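Local coordinates for protein carboxylic ester hydrolase (Aspergillus niger, PDB 7K4O) that hydrolyses ester bonds of tannins as a fungal serine esterase of the tannase family, probably releasing gallic acid, at residues 18-23 against 162-167; 60-65 against 74-79; 90-95 against 156-161; 99-104 against 117-122. All blocks are in the same frame, centred on the assembly; numbering follows the deposited sequence. Where two conformers were deposited one is given.

Contact 1 (18-23 against 162-167)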
loop_
_atom_site.group_PDB
_atom_site.type_symbol
_atom_site.label_atom_id
_atom_site.label_comp_id
_atom_site.label_asym_id
_atom_site.label_seq_id
_atom_site.Cartn_x
_atom_site.Cartn_y
_atom_site.Cartn_z
ATOM N N ALA A 18 22.377 11.201 -22.983
ATOM C CA ALA A 18 21.353 10.125 -23.041
ATOM C C ALA A 18 19.948 10.659 -22.681
ATOM O O ALA A 18 18.953 9.941 -22.852
ATOM C CB ALA A 18 21.737 9.048 -22.072
ATOM N N LEU A 19 19.841 11.863 -22.123
ATOM C CA LEU A 19 18.489 12.347 -21.764
ATOM C C LEU A 19 17.650 12.449 -23.029
ATOM O O LEU A 19 18.117 12.835 -24.091
ATOM C CB LEU A 19 18.589 13.723 -21.119
ATOM C CG LEU A 19 19.033 13.751 -19.675
ATOM C CD1 LEU A 19 19.328 15.214 -19.330
ATOM C CD2 LEU A 19 17.997 13.132 -18.761
ATOM N N PRO A 20 16.328 12.160 -22.953
ATOM C CA PRO A 20 15.459 12.485 -24.062
ATOM C C PRO A 20 15.471 14.002 -24.221
ATOM O O PRO A 20 15.613 14.746 -23.242
ATOM C CB PRO A 20 14.102 11.945 -23.629
ATOM C CG PRO A 20 14.171 11.967 -22.124
ATOM C CD PRO A 20 15.619 11.691 -21.763
ATOM N N PRO A 21 15.220 14.482 -25.435
ATOM C CA PRO A 21 15.117 15.918 -25.649
ATOM C C PRO A 21 13.874 16.553 -25.006
ATOM O O PRO A 21 12.850 15.900 -24.877
ATOM C CB PRO A 21 15.005 16.041 -27.177
ATOM C CG PRO A 21 14.444 14.719 -27.656
ATOM C CD PRO A 21 14.888 13.687 -26.629
ATOM N N SER A 22 13.966 17.840 -24.695
ATOM C CA SER A 22 12.761 18.642 -24.372
ATOM C C SER A 22 11.707 18.475 -25.494
ATOM O O SER A 22 12.026 18.297 -26.699
ATOM C CB SER A 22 13.122 20.083 -24.087
ATOM O OG SER A 22 13.928 20.190 -22.936
ATOM N N GLU A 23 10.444 18.457 -25.092
ATOM C CA GLU A 23 9.238 18.248 -25.926
ATOM C C GLU A 23 9.141 16.836 -26.467
ATOM O O GLU A 23 8.193 16.568 -27.225
ATOM C CB GLU A 23 9.079 19.330 -26.999
ATOM C CG GLU A 23 9.250 20.706 -26.432
ATOM C CD GLU A 23 8.202 21.106 -25.378
ATOM O OE1 GLU A 23 7.071 20.532 -25.405
ATOM O OE2 GLU A 23 8.496 22.017 -24.577
ATOM N N GLY A 162 12.397 8.153 -17.647
ATOM C CA GLY A 162 13.364 7.177 -17.120
ATOM C C GLY A 162 13.624 6.046 -18.091
ATOM O O GLY A 162 14.777 5.661 -18.302
ATOM N N LYS A 163 12.572 5.537 -18.721
ATOM C CA LYS A 163 12.737 4.442 -19.707
ATOM C C LYS A 163 13.541 4.961 -20.905
ATOM O O LYS A 163 14.392 4.220 -21.386
ATOM C CB LYS A 163 11.404 3.832 -20.108
ATOM C CG LYS A 163 10.752 3.062 -18.970
ATOM C CD LYS A 163 9.278 2.741 -19.196
ATOM C CE LYS A 163 9.025 1.893 -20.409
ATOM N NZ LYS A 163 7.568 1.710 -20.651
ATOM N N ALA A 164 13.296 6.158 -21.379
ATOM C CA ALA A 164 14.021 6.699 -22.531
ATOM C C ALA A 164 15.503 6.889 -22.148
ATOM O O ALA A 164 16.374 6.546 -22.965
ATOM C CB ALA A 164 13.421 7.977 -23.033
ATOM N N LEU A 165 15.781 7.469 -20.981
ATOM C CA LEU A 165 17.173 7.677 -20.511
ATOM C C LEU A 165 17.887 6.312 -20.440
ATOM O O LEU A 165 19.049 6.200 -20.900
ATOM C CB LEU A 165 17.179 8.348 -19.139
ATOM C CG LEU A 165 18.552 8.364 -18.459
ATOM C CD1 LEU A 165 19.507 9.226 -19.239
ATOM C CD2 LEU A 165 18.431 8.852 -17.027
ATOM N N THR A 166 17.230 5.308 -19.883
ATOM C CA THR A 166 17.805 3.949 -19.657
ATOM C C THR A 166 18.123 3.354 -21.027
ATOM O O THR A 166 19.264 2.862 -21.206
ATOM C CB THR A 166 16.818 3.063 -18.916
ATOM O OG1 THR A 166 16.570 3.599 -17.608
ATOM C CG2 THR A 166 17.301 1.628 -18.798
ATOM N N ARG A 167 17.198 3.410 -21.996
ATOM C CA ARG A 167 17.509 2.872 -23.358
ATOM C C ARG A 167 18.717 3.574 -23.968
ATOM O O ARG A 167 19.605 2.880 -24.552
ATOM C CB ARG A 167 16.352 3.046 -24.330
ATOM C CG ARG A 167 15.219 2.084 -24.079
ATOM C CD ARG A 167 14.198 2.332 -25.202
ATOM N NE ARG A 167 13.301 1.200 -25.152
ATOM C CZ ARG A 167 13.554 0.013 -25.697
ATOM N NH1 ARG A 167 12.678 -0.963 -25.537
ATOM N NH2 ARG A 167 14.677 -0.188 -26.365
#
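L165 carries most of this contact, and its side chain can be followed outward from helix 144-169. Its CB starts alongside segment 18-23. CG then stands anti to the backbone N (chi1 169°), beside the carbonyl carbon, and with chi2 at 66° this brings CD1 to that segment. At the tip, L165 CD1 touches the methyl group A18 CB at 3.6 Å. The same CD1 lies 3.7 Å from the carbonyl oxygen A18 O. It also meets the second leucine, with L19 CD2 at 4.2 Å from L165 CD1. The other branch, L165 CD2, turns to F62 and I78 of the neighbouring hairpin. One residue earlier on the helix, A164 meets the P20 ring, with P20 CB 4.1 Å from A164 CB. The contact is apolar between these side chains. A18 O is a helix-end carbonyl, and it is taken up by N168 ND2, one residue beyond segment 162-167. Within the helix, T166 OG1 bonds back to G162 O at 2.8 Å, from above the carbonyl plane. G162 O accepts from T166 N as well, so two donors of one residue grip it. L19 is the first residue after helix 12-18 to leave helical geometry, and it also packs on I30 and V35. This is helix-to-loop packing: the loop between helix 12-18 and strand 28-47 lies against helix 144-169, which flanks the central sheet of an alpha/beta-hydrolase fold.

Contact 2 (60-65 against 74-79). With NAG (2-acetamido-2-deoxy-beta-D-glucopyranose), chain C.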
loop_
_atom_site.group_PDB
_atom_site.type_symbol
_atom_site.label_atom_id
_atom_site.label_comp_id
_atom_site.label_asym_id
_atom_site.label_seq_id
_atom_site.Cartn_x
_atom_site.Cartn_y
_atom_site.Cartn_z
ATOM N N VAL A 60 21.929 9.489 -10.225
ATOM C CA VAL A 60 21.652 10.577 -11.191
ATOM C C VAL A 60 20.487 11.418 -10.648
ATOM O O VAL A 60 19.468 10.840 -10.251
ATOM C CB VAL A 60 21.259 10.030 -12.573
ATOM C CG1 VAL A 60 20.903 11.145 -13.527
ATOM C CG2 VAL A 60 22.403 9.179 -13.135
ATOM N N THR A 61 20.627 12.724 -10.680
ATOM C CA THR A 61 19.429 13.599 -10.536
ATOM C C THR A 61 19.386 14.604 -11.660
ATOM O O THR A 61 20.407 14.991 -12.232
ATOM C CB THR A 61 19.266 14.312 -9.183
ATOM O OG1 THR A 61 20.134 15.454 -9.137
ATOM C CG2 THR A 61 19.435 13.390 -8.011
ATOM N N PHE A 62 18.191 15.091 -11.966
ATOM C CA PHE A 62 17.993 16.217 -12.874
ATOM C C PHE A 62 16.559 16.740 -12.720
ATOM O O PHE A 62 15.740 16.102 -12.051
ATOM C CB PHE A 62 18.271 15.863 -14.328
ATOM C CG PHE A 62 17.449 14.726 -14.868
ATOM C CD1 PHE A 62 17.897 13.426 -14.716
ATOM C CD2 PHE A 62 16.236 14.942 -15.482
ATOM C CE1 PHE A 62 17.140 12.362 -15.183
ATOM C CE2 PHE A 62 15.495 13.883 -16.006
ATOM C CZ PHE A 62 15.926 12.594 -15.810
ATOM N N ALA A 63 16.350 17.925 -13.272
ATOM C CA ALA A 63 15.087 18.669 -13.147
ATOM C C ALA A 63 14.417 18.772 -14.503
ATOM O O ALA A 63 15.061 18.831 -15.565
ATOM C CB ALA A 63 15.354 20.054 -12.580
ATOM N N TYR A 64 13.090 18.878 -14.472
ATOM C CA TYR A 64 12.298 19.266 -15.646
ATOM C C TYR A 64 11.162 20.188 -15.188
ATOM O O TYR A 64 10.933 20.329 -13.998
ATOM C CB TYR A 64 11.803 18.057 -16.428
ATOM C CG TYR A 64 10.744 17.209 -15.780
ATOM C CD1 TYR A 64 9.397 17.492 -15.941
ATOM C CD2 TYR A 64 11.068 16.091 -15.050
ATOM C CE1 TYR A 64 8.418 16.667 -15.410
ATOM C CE2 TYR A 64 10.111 15.266 -14.487
ATOM C CZ TYR A 64 8.773 15.538 -14.672
ATOM O OH TYR A 64 7.829 14.704 -14.141
ATOM N N SER A 65 10.477 20.776 -16.151
ATOM C CA SER A 65 9.347 21.670 -15.841
ATOM C C SER A 65 8.218 21.483 -16.845
ATOM O O SER A 65 8.455 21.034 -17.972
ATOM C CB SER A 65 9.797 23.088 -15.776
ATOM O OG SER A 65 10.336 23.527 -16.999
ATOM N N VAL A 74 10.210 19.823 -11.331
ATOM C CA VAL A 74 10.125 18.426 -10.891
ATOM C C VAL A 74 11.566 17.879 -10.864
ATOM O O VAL A 74 12.330 18.146 -11.794
ATOM C CB VAL A 74 9.241 17.610 -11.839
ATOM C CG1 VAL A 74 9.097 16.196 -11.323
ATOM C CG2 VAL A 74 7.860 18.254 -12.055
ATOM N N LEU A 75 11.916 17.172 -9.823
ATOM C CA LEU A 75 13.216 16.479 -9.722
ATOM C C LEU A 75 12.961 14.967 -9.880
ATOM O O LEU A 75 12.102 14.385 -9.231
ATOM C CB LEU A 75 13.872 16.742 -8.372
ATOM C CG LEU A 75 14.076 18.212 -8.067
ATOM C CD1 LEU A 75 14.650 18.399 -6.693
ATOM C CD2 LEU A 75 14.943 18.874 -9.110
ATOM N N LEU A 76 13.844 14.326 -10.636
ATOM C CA LEU A 76 13.914 12.866 -10.685
ATOM C C LEU A 76 15.259 12.414 -10.124
ATOM O O LEU A 76 16.276 13.116 -10.287
ATOM C CB LEU A 76 13.767 12.382 -12.130
ATOM C CG LEU A 76 12.486 12.762 -12.860
ATOM C CD1 LEU A 76 12.460 12.098 -14.217
ATOM C CD2 LEU A 76 11.244 12.386 -12.059
ATOM N N GLU A 77 15.237 11.266 -9.498
ATOM C CA GLU A 77 16.474 10.601 -9.050
ATOM C C GLU A 77 16.422 9.184 -9.607
ATOM O O GLU A 77 15.455 8.478 -9.356
ATOM C CB GLU A 77 16.636 10.595 -7.527
ATOM C CG GLU A 77 17.914 9.878 -7.059
ATOM C CD GLU A 77 18.311 10.209 -5.618
ATOM O OE1 GLU A 77 18.746 9.318 -4.884
ATOM O OE2 GLU A 77 18.039 11.382 -5.203
ATOM N N ILE A 78 17.490 8.791 -10.306
ATOM C CA ILE A 78 17.540 7.479 -10.981
ATOM C C ILE A 78 18.897 6.866 -10.628
ATOM O O ILE A 78 19.905 7.550 -10.776
ATOM C CB ILE A 78 17.358 7.663 -12.509
ATOM C CG1 ILE A 78 15.937 8.198 -12.825
ATOM C CG2 ILE A 78 17.590 6.348 -13.251
ATOM C CD1 ILE A 78 15.739 8.589 -14.273
ATOM N N TRP A 79 18.866 5.644 -10.169
ATOM C CA TRP A 79 20.109 4.884 -9.910
ATOM C C TRP A 79 20.339 3.938 -11.083
ATOM O O TRP A 79 19.494 3.073 -11.315
ATOM C CB TRP A 79 20.022 4.153 -8.610
ATOM C CG TRP A 79 19.941 5.009 -7.380
ATOM C CD1 TRP A 79 19.862 6.375 -7.290
ATOM C CD2 TRP A 79 19.911 4.512 -6.041
ATOM N NE1 TRP A 79 19.782 6.747 -5.964
ATOM C CE2 TRP A 79 19.762 5.628 -5.180
ATOM C CE3 TRP A 79 19.943 3.242 -5.482
ATOM C CZ2 TRP A 79 19.714 5.483 -3.796
ATOM C CZ3 TRP A 79 19.868 3.088 -4.112
ATOM C CH2 TRP A 79 19.743 4.205 -3.277
HETATM C C1 NAG C . 22.150 11.455 -5.037
HETATM C C2 NAG C . 22.389 11.438 -3.532
HETATM C C3 NAG C . 21.596 12.604 -2.934
HETATM C C4 NAG C . 21.951 13.861 -3.585
HETATM C C5 NAG C . 21.791 13.766 -5.104
HETATM C C6 NAG C . 22.202 14.973 -5.876
HETATM C C7 NAG C . 22.904 9.216 -2.655
HETATM C C8 NAG C . 22.357 8.058 -1.994
HETATM N N2 NAG C . 21.987 10.211 -2.925
HETATM O O3 NAG C . 21.843 12.619 -1.539
HETATM O O4 NAG C . 20.996 14.834 -3.165
HETATM O O5 NAG C . 22.553 12.659 -5.586
HETATM O O6 NAG C . 23.507 15.470 -5.559
HETATM O O7 NAG C . 24.071 9.312 -2.996
#
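Y64 and F62 both hold CG between the backbone N and the carbonyl carbon, the crowded position (chi1 70° and 58°). V74 has CG1 anti to its backbone N (chi1 -177°), so V74 CB lies over a face of the Y64 ring and V74 CG1 comes within 3.4 Å of Y64 CZ. V74 CB sits 3.6 Å from the centroid of that ring, close to the ring normal, as a CH-pi contact. L76 CG comes to the edge of the same ring in its plane, 3.8 Å from Y64 CE2. The F62 ring has L76 CB over one face, and F62 CZ meets L76 CD1 at 3.8 Å. These side chains share one face with V60 and I78, and I161 packs on it. Y64 OH reaches E157. On the face of T61, A63, L75 and E77, T61 CG2 lies 3.7 Å from E77 OE2, and both residues border the attached NAG. W79 NE1 donates to the anti lone pair of E77 OE1 at 3.0 Å, which helps fix the carboxylate. T61 OG1 bonds T36. V60, F62 and Y64 form hydrogen-bonded pairs with I78, L76 and V74. The straightest bond runs from L76 N to F62 O at 3.0 Å, nearly along the C=O axis. Alternating hydrogen-bonded and non-hydrogen-bonded pairs make this an antiparallel beta hairpin, with strand 50-66 between strands 28-47 and 74-81.

Contact 3 (90-95 against 156-161)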
loop_
_atom_site.group_PDB
_atom_site.type_symbol
_atom_site.label_atom_id
_atom_site.label_comp_id
_atom_site.label_asym_id
_atom_site.label_seq_id
_atom_site.Cartn_x
_atom_site.Cartn_y
_atom_site.Cartn_z
ATOM N N TRP A 90 13.840 -1.743 -16.034
ATOM C CA TRP A 90 13.492 -0.443 -15.416
ATOM C C TRP A 90 12.631 -0.764 -14.187
ATOM O O TRP A 90 11.709 -1.583 -14.316
ATOM C CB TRP A 90 12.735 0.451 -16.417
ATOM C CG TRP A 90 12.087 1.620 -15.745
ATOM C CD1 TRP A 90 10.791 1.709 -15.326
ATOM C CD2 TRP A 90 12.720 2.842 -15.326
ATOM N NE1 TRP A 90 10.569 2.931 -14.697
ATOM C CE2 TRP A 90 11.742 3.622 -14.659
ATOM C CE3 TRP A 90 14.017 3.348 -15.418
ATOM C CZ2 TRP A 90 12.014 4.875 -14.125
ATOM C CZ3 TRP A 90 14.309 4.579 -14.853
ATOM C CH2 TRP A 90 13.324 5.330 -14.188
ATOM N N LEU A 91 12.857 -0.083 -13.084
ATOM C CA LEU A 91 11.973 -0.150 -11.919
ATOM C C LEU A 91 11.550 1.275 -11.519
ATOM O O LEU A 91 12.415 2.081 -11.085
ATOM C CB LEU A 91 12.657 -0.824 -10.729
ATOM C CG LEU A 91 11.760 -0.919 -9.504
ATOM C CD1 LEU A 91 10.616 -1.843 -9.750
ATOM C CD2 LEU A 91 12.545 -1.359 -8.249
ATOM N N SER A 92 10.249 1.530 -11.599
ATOM C CA SER A 92 9.631 2.704 -10.935
ATOM C C SER A 92 9.384 2.361 -9.463
ATOM O O SER A 92 8.954 1.282 -9.157
ATOM C CB SER A 92 8.308 3.095 -11.629
ATOM O OG SER A 92 8.527 3.750 -12.855
ATOM N N THR A 93 9.550 3.345 -8.575
ATOM C CA THR A 93 9.311 3.234 -7.132
ATOM C C THR A 93 8.490 4.455 -6.714
ATOM O O THR A 93 8.495 5.465 -7.423
ATOM C CB THR A 93 10.609 3.157 -6.312
ATOM O OG1 THR A 93 11.263 4.427 -6.394
ATOM C CG2 THR A 93 11.524 2.054 -6.818
ATOM N N GLY A 94 7.825 4.288 -5.594
ATOM C CA GLY A 94 6.829 5.250 -5.113
ATOM C C GLY A 94 6.916 5.544 -3.632
ATOM O O GLY A 94 7.962 5.290 -2.978
ATOM N N GLY A 95 5.816 6.083 -3.105
ATOM C CA GLY A 95 5.828 6.812 -1.831
ATOM C C GLY A 95 5.174 6.084 -0.658
ATOM O O GLY A 95 5.122 4.848 -0.578
ATOM N N ARG A 156 3.572 8.784 -14.475
ATOM C CA ARG A 156 3.567 8.665 -15.950
ATOM C C ARG A 156 4.831 9.313 -16.523
ATOM O O ARG A 156 5.507 8.702 -17.393
ATOM C CB ARG A 156 2.285 9.292 -16.482
ATOM C CG ARG A 156 2.164 9.297 -17.985
ATOM C CD ARG A 156 2.333 7.945 -18.543
ATOM N NE ARG A 156 1.928 7.979 -19.962
ATOM C CZ ARG A 156 2.106 6.941 -20.785
ATOM N NH1 ARG A 156 2.584 5.788 -20.344
ATOM N NH2 ARG A 156 1.729 7.042 -22.037
ATOM N N GLU A 157 5.135 10.547 -16.081
ATOM C CA GLU A 157 6.303 11.306 -16.572
ATOM C C GLU A 157 7.603 10.575 -16.195
ATOM O O GLU A 157 8.512 10.495 -17.042
ATOM C CB GLU A 157 6.236 12.718 -16.026
ATOM C CG GLU A 157 5.120 13.551 -16.642
ATOM C CD GLU A 157 4.764 14.865 -15.948
ATOM O OE1 GLU A 157 5.436 15.229 -14.946
ATOM O OE2 GLU A 157 3.814 15.527 -16.444
ATOM N N LEU A 158 7.697 10.120 -14.951
ATOM C CA LEU A 158 8.886 9.381 -14.474
ATOM C C LEU A 158 9.127 8.171 -15.387
ATOM O O LEU A 158 10.281 7.942 -15.798
ATOM C CB LEU A 158 8.737 8.977 -13.012
ATOM C CG LEU A 158 9.754 7.949 -12.459
ATOM C CD1 LEU A 158 11.191 8.406 -12.613
ATOM C CD2 LEU A 158 9.398 7.581 -11.039
ATOM N N SER A 159 8.105 7.375 -15.645
ATOM C CA SER A 159 8.316 6.177 -16.493
ATOM C C SER A 159 8.730 6.600 -17.891
ATOM O O SER A 159 9.693 5.990 -18.459
ATOM C CB SER A 159 7.102 5.308 -16.515
ATOM O OG SER A 159 6.887 4.740 -15.243
ATOM N N LEU A 160 8.048 7.566 -18.507
ATOM C CA LEU A 160 8.387 7.938 -19.903
ATOM C C LEU A 160 9.827 8.434 -19.957
ATOM O O LEU A 160 10.580 8.014 -20.839
ATOM C CB LEU A 160 7.424 8.995 -20.405
ATOM C CG LEU A 160 6.025 8.483 -20.703
ATOM C CD1 LEU A 160 5.047 9.643 -20.905
ATOM C CD2 LEU A 160 6.049 7.619 -21.948
ATOM N N ILE A 161 10.205 9.341 -19.063
ATOM C CA ILE A 161 11.568 9.943 -19.090
ATOM C C ILE A 161 12.626 8.892 -18.711
ATOM O O ILE A 161 13.671 8.796 -19.418
ATOM C CB ILE A 161 11.649 11.167 -18.180
ATOM C CG1 ILE A 161 10.764 12.266 -18.712
ATOM C CG2 ILE A 161 13.089 11.595 -18.020
ATOM C CD1 ILE A 161 10.504 13.366 -17.688
HETATM O O HOH W 1 6.659 5.663 -12.438
#
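W90 and L158 meet where helix 144-169 packs on strand 89-93 of the central sheet. The helix belongs to a beta-alpha-beta crossover of the alpha/beta-hydrolase fold, leading from strand 115-120 to strand 179-185 across strand 89-93 between them. The helix and strand segments run nearly antiparallel, at 161°, with axes 9.3 Å apart. L158 has CG anti to its backbone N (chi1 167°), which sends its branches to the sheet. L158 CD1 comes to the edge of the indole, in plane, 3.9 Å from W90 CZ2. The two side chains cross obliquely. Next to this apolar pair lies a polar one. S92 OG and S159 OG are 3.1 Å apart. One water hydrogen-bonds both hydroxyls, S92 OG at 2.7 Å, and donates to S159 OG at 3.0 Å. In the second shell, E202 bonds S159 OG, and W203 NE1 makes weak bonds to both serines. A116 of strand 115-120 and K163 and T166 further along the helix pack on W90. T93 turns its side chain away from the helix and bonds G118 O. The rotation of the indole is also fixed from within its own strand: W90 NE1 donates to S92 OG at 2.9 Å, with the oxygen close to the ring plane.

Contact 4 (99-104 against 117-122)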
loop_
_atom_site.group_PDB
_atom_site.type_symbol
_atom_site.label_atom_id
_atom_site.label_comp_id
_atom_site.label_asym_id
_atom_site.label_seq_id
_atom_site.Cartn_x
_atom_site.Cartn_y
_atom_site.Cartn_z
ATOM N N ALA A 99 3.835 11.350 0.808
ATOM C CA ALA A 99 5.076 11.373 0.009
ATOM C C ALA A 99 4.884 10.515 -1.238
ATOM O O ALA A 99 4.162 9.528 -1.188
ATOM C CB ALA A 99 6.279 10.857 0.786
ATOM N N ILE A 100 5.507 10.952 -2.316
ATOM C CA ILE A 100 5.413 10.251 -3.627
ATOM C C ILE A 100 6.723 9.480 -3.874
ATOM O O ILE A 100 6.785 8.721 -4.889
ATOM C CB ILE A 100 5.128 11.251 -4.744
ATOM C CG1 ILE A 100 4.621 10.527 -5.990
ATOM C CG2 ILE A 100 6.316 12.169 -5.026
ATOM C CD1 ILE A 100 4.061 11.467 -7.036
ATOM N N ASN A 101 7.691 9.594 -2.983
ATOM C CA ASN A 101 8.935 8.774 -3.063
ATOM C C ASN A 101 9.246 8.228 -1.668
ATOM O O ASN A 101 8.657 8.699 -0.649
ATOM C CB ASN A 101 10.096 9.583 -3.603
ATOM C CG ASN A 101 10.524 10.675 -2.630
ATOM O OD1 ASN A 101 11.216 10.383 -1.647
ATOM N ND2 ASN A 101 10.122 11.911 -2.931
ATOM N N SER A 102 10.133 7.229 -1.600
ATOM C CA SER A 102 10.480 6.571 -0.332
ATOM C C SER A 102 11.967 6.837 -0.025
ATOM O O SER A 102 12.609 5.959 0.584
ATOM C CB SER A 102 10.133 5.145 -0.367
ATOM O OG SER A 102 8.735 4.919 -0.346
ATOM N N GLY A 103 12.516 7.958 -0.470
ATOM C CA GLY A 103 13.940 8.286 -0.274
ATOM C C GLY A 103 14.861 7.214 -0.820
ATOM O O GLY A 103 14.730 6.818 -2.004
ATOM N N ASP A 104 15.779 6.708 0.001
ATOM C CA ASP A 104 16.753 5.693 -0.478
ATOM C C ASP A 104 16.217 4.288 -0.239
ATOM O O ASP A 104 17.006 3.309 -0.382
ATOM C CB ASP A 104 18.094 5.917 0.207
ATOM C CG ASP A 104 18.811 7.164 -0.270
ATOM O OD1 ASP A 104 18.374 7.769 -1.265
ATOM O OD2 ASP A 104 19.798 7.545 0.400
ATOM N N SER A 117 16.630 2.330 -11.751
ATOM C CA SER A 117 15.582 2.453 -10.713
ATOM C C SER A 117 15.312 3.936 -10.444
ATOM O O SER A 117 16.250 4.718 -10.282
ATOM C CB SER A 117 16.036 1.765 -9.449
ATOM O OG SER A 117 16.308 0.371 -9.689
ATOM N N GLY A 118 14.053 4.347 -10.504
ATOM C CA GLY A 118 13.712 5.772 -10.429
ATOM C C GLY A 118 12.682 6.142 -9.388
ATOM O O GLY A 118 11.814 5.343 -9.006
ATOM N N MET A 119 12.777 7.403 -8.972
ATOM C CA MET A 119 11.738 8.041 -8.147
ATOM C C MET A 119 11.602 9.503 -8.545
ATOM O O MET A 119 12.490 10.087 -9.188
ATOM C CB MET A 119 12.093 7.919 -6.665
ATOM C CG MET A 119 13.284 8.752 -6.263
ATOM S SD MET A 119 13.640 8.315 -4.489
ATOM C CE MET A 119 14.922 9.498 -4.184
ATOM N N THR A 120 10.493 10.095 -8.124
ATOM C CA THR A 120 10.193 11.501 -8.414
ATOM C C THR A 120 9.944 12.266 -7.108
ATOM O O THR A 120 9.529 11.690 -6.093
ATOM C CB THR A 120 8.955 11.597 -9.322
ATOM O OG1 THR A 120 8.652 12.965 -9.607
ATOM C CG2 THR A 120 7.736 10.908 -8.779
ATOM N N ASP A 121 10.136 13.563 -7.189
ATOM C CA ASP A 121 9.680 14.461 -6.106
ATOM C C ASP A 121 8.288 15.011 -6.398
ATOM O O ASP A 121 7.804 15.781 -5.586
ATOM C CB ASP A 121 10.657 15.587 -5.808
ATOM C CG ASP A 121 10.510 16.847 -6.610
ATOM O OD1 ASP A 121 9.938 16.823 -7.731
ATOM O OD2 ASP A 121 11.034 17.898 -6.106
ATOM N N GLY A 122 7.693 14.690 -7.551
ATOM C CA GLY A 122 6.302 15.092 -7.806
ATOM C C GLY A 122 6.109 16.547 -8.126
ATOM O O GLY A 122 4.925 16.956 -8.339
HETATM O O HOH W 2 8.725 8.163 -6.761
#
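A thioether set against a backbone carbonyl is the oddest feature here: M119 SD lies 3.1 Å from G103 O. The oxygen sits nearly opposite the M119 CG-SD bond, about 160° at SD, consistent with a chalcogen-type contact. M119 reaches that point by a crowded first torsion (chi1 69°), with CG between the backbone N and the carbonyl carbon, and an extended chain beyond. M119 SD also touches N101 CB at 3.9 Å. N101 is the second key residue. Its CG too stands in the crowded position (chi1 68°), which puts the carboxamide between the two segments. N101 ND2 donates to T120 O at 3.2 Å. The bond is bent, and the donor lies above the carbonyl plane. At the other end of the amide, N101 OD1 takes G103 N at 3.0 Å on a lone pair, forming an Asx turn. I100 CG2 lies against the carbonyl oxygen T120 O at 3.4 Å. The I100 and T120 side chains cross obliquely, and their apolar touch is I100 CD1 on T120 CG2 at 4.1 Å. T120 OG1 accepts from G122 N at 2.8 Å, an ST turn that closes the strand end. A water joins the backbones, donating to I100 O and accepting from T120 N. A154 of helix 144-169 packs on I100 and T120. N101 ND2 has two acceptors, T120 O and F127 O, so both amide hydrogens are probably used. This implies that the loop after strand 89-93 is held by directed bonds and a water bridge as well as by packing.

Contacts 1 and 3 share helix 144-169, and contact 2 borders both through I161, F62 and I78. Contacts 2, 3 and 4 all reach the same mixed sheet. In order across it, strands 50-66, 74-81, 115-120 and 89-93 lie side by side. All four contacts are largely buried. Contact 1 lies farthest from the chain centre, about 29 Å between centres, and is apolar. Contact 2 is strand pairing by backbone bonds, with a sugar on one face. Contact 3 mixes an apolar pair with hydroxyls and water. Contact 4, about 15 Å from the chain centre, joins loop to strand and mixes a side-chain amide bond, a water bridge and a sulfur-carbonyl approach.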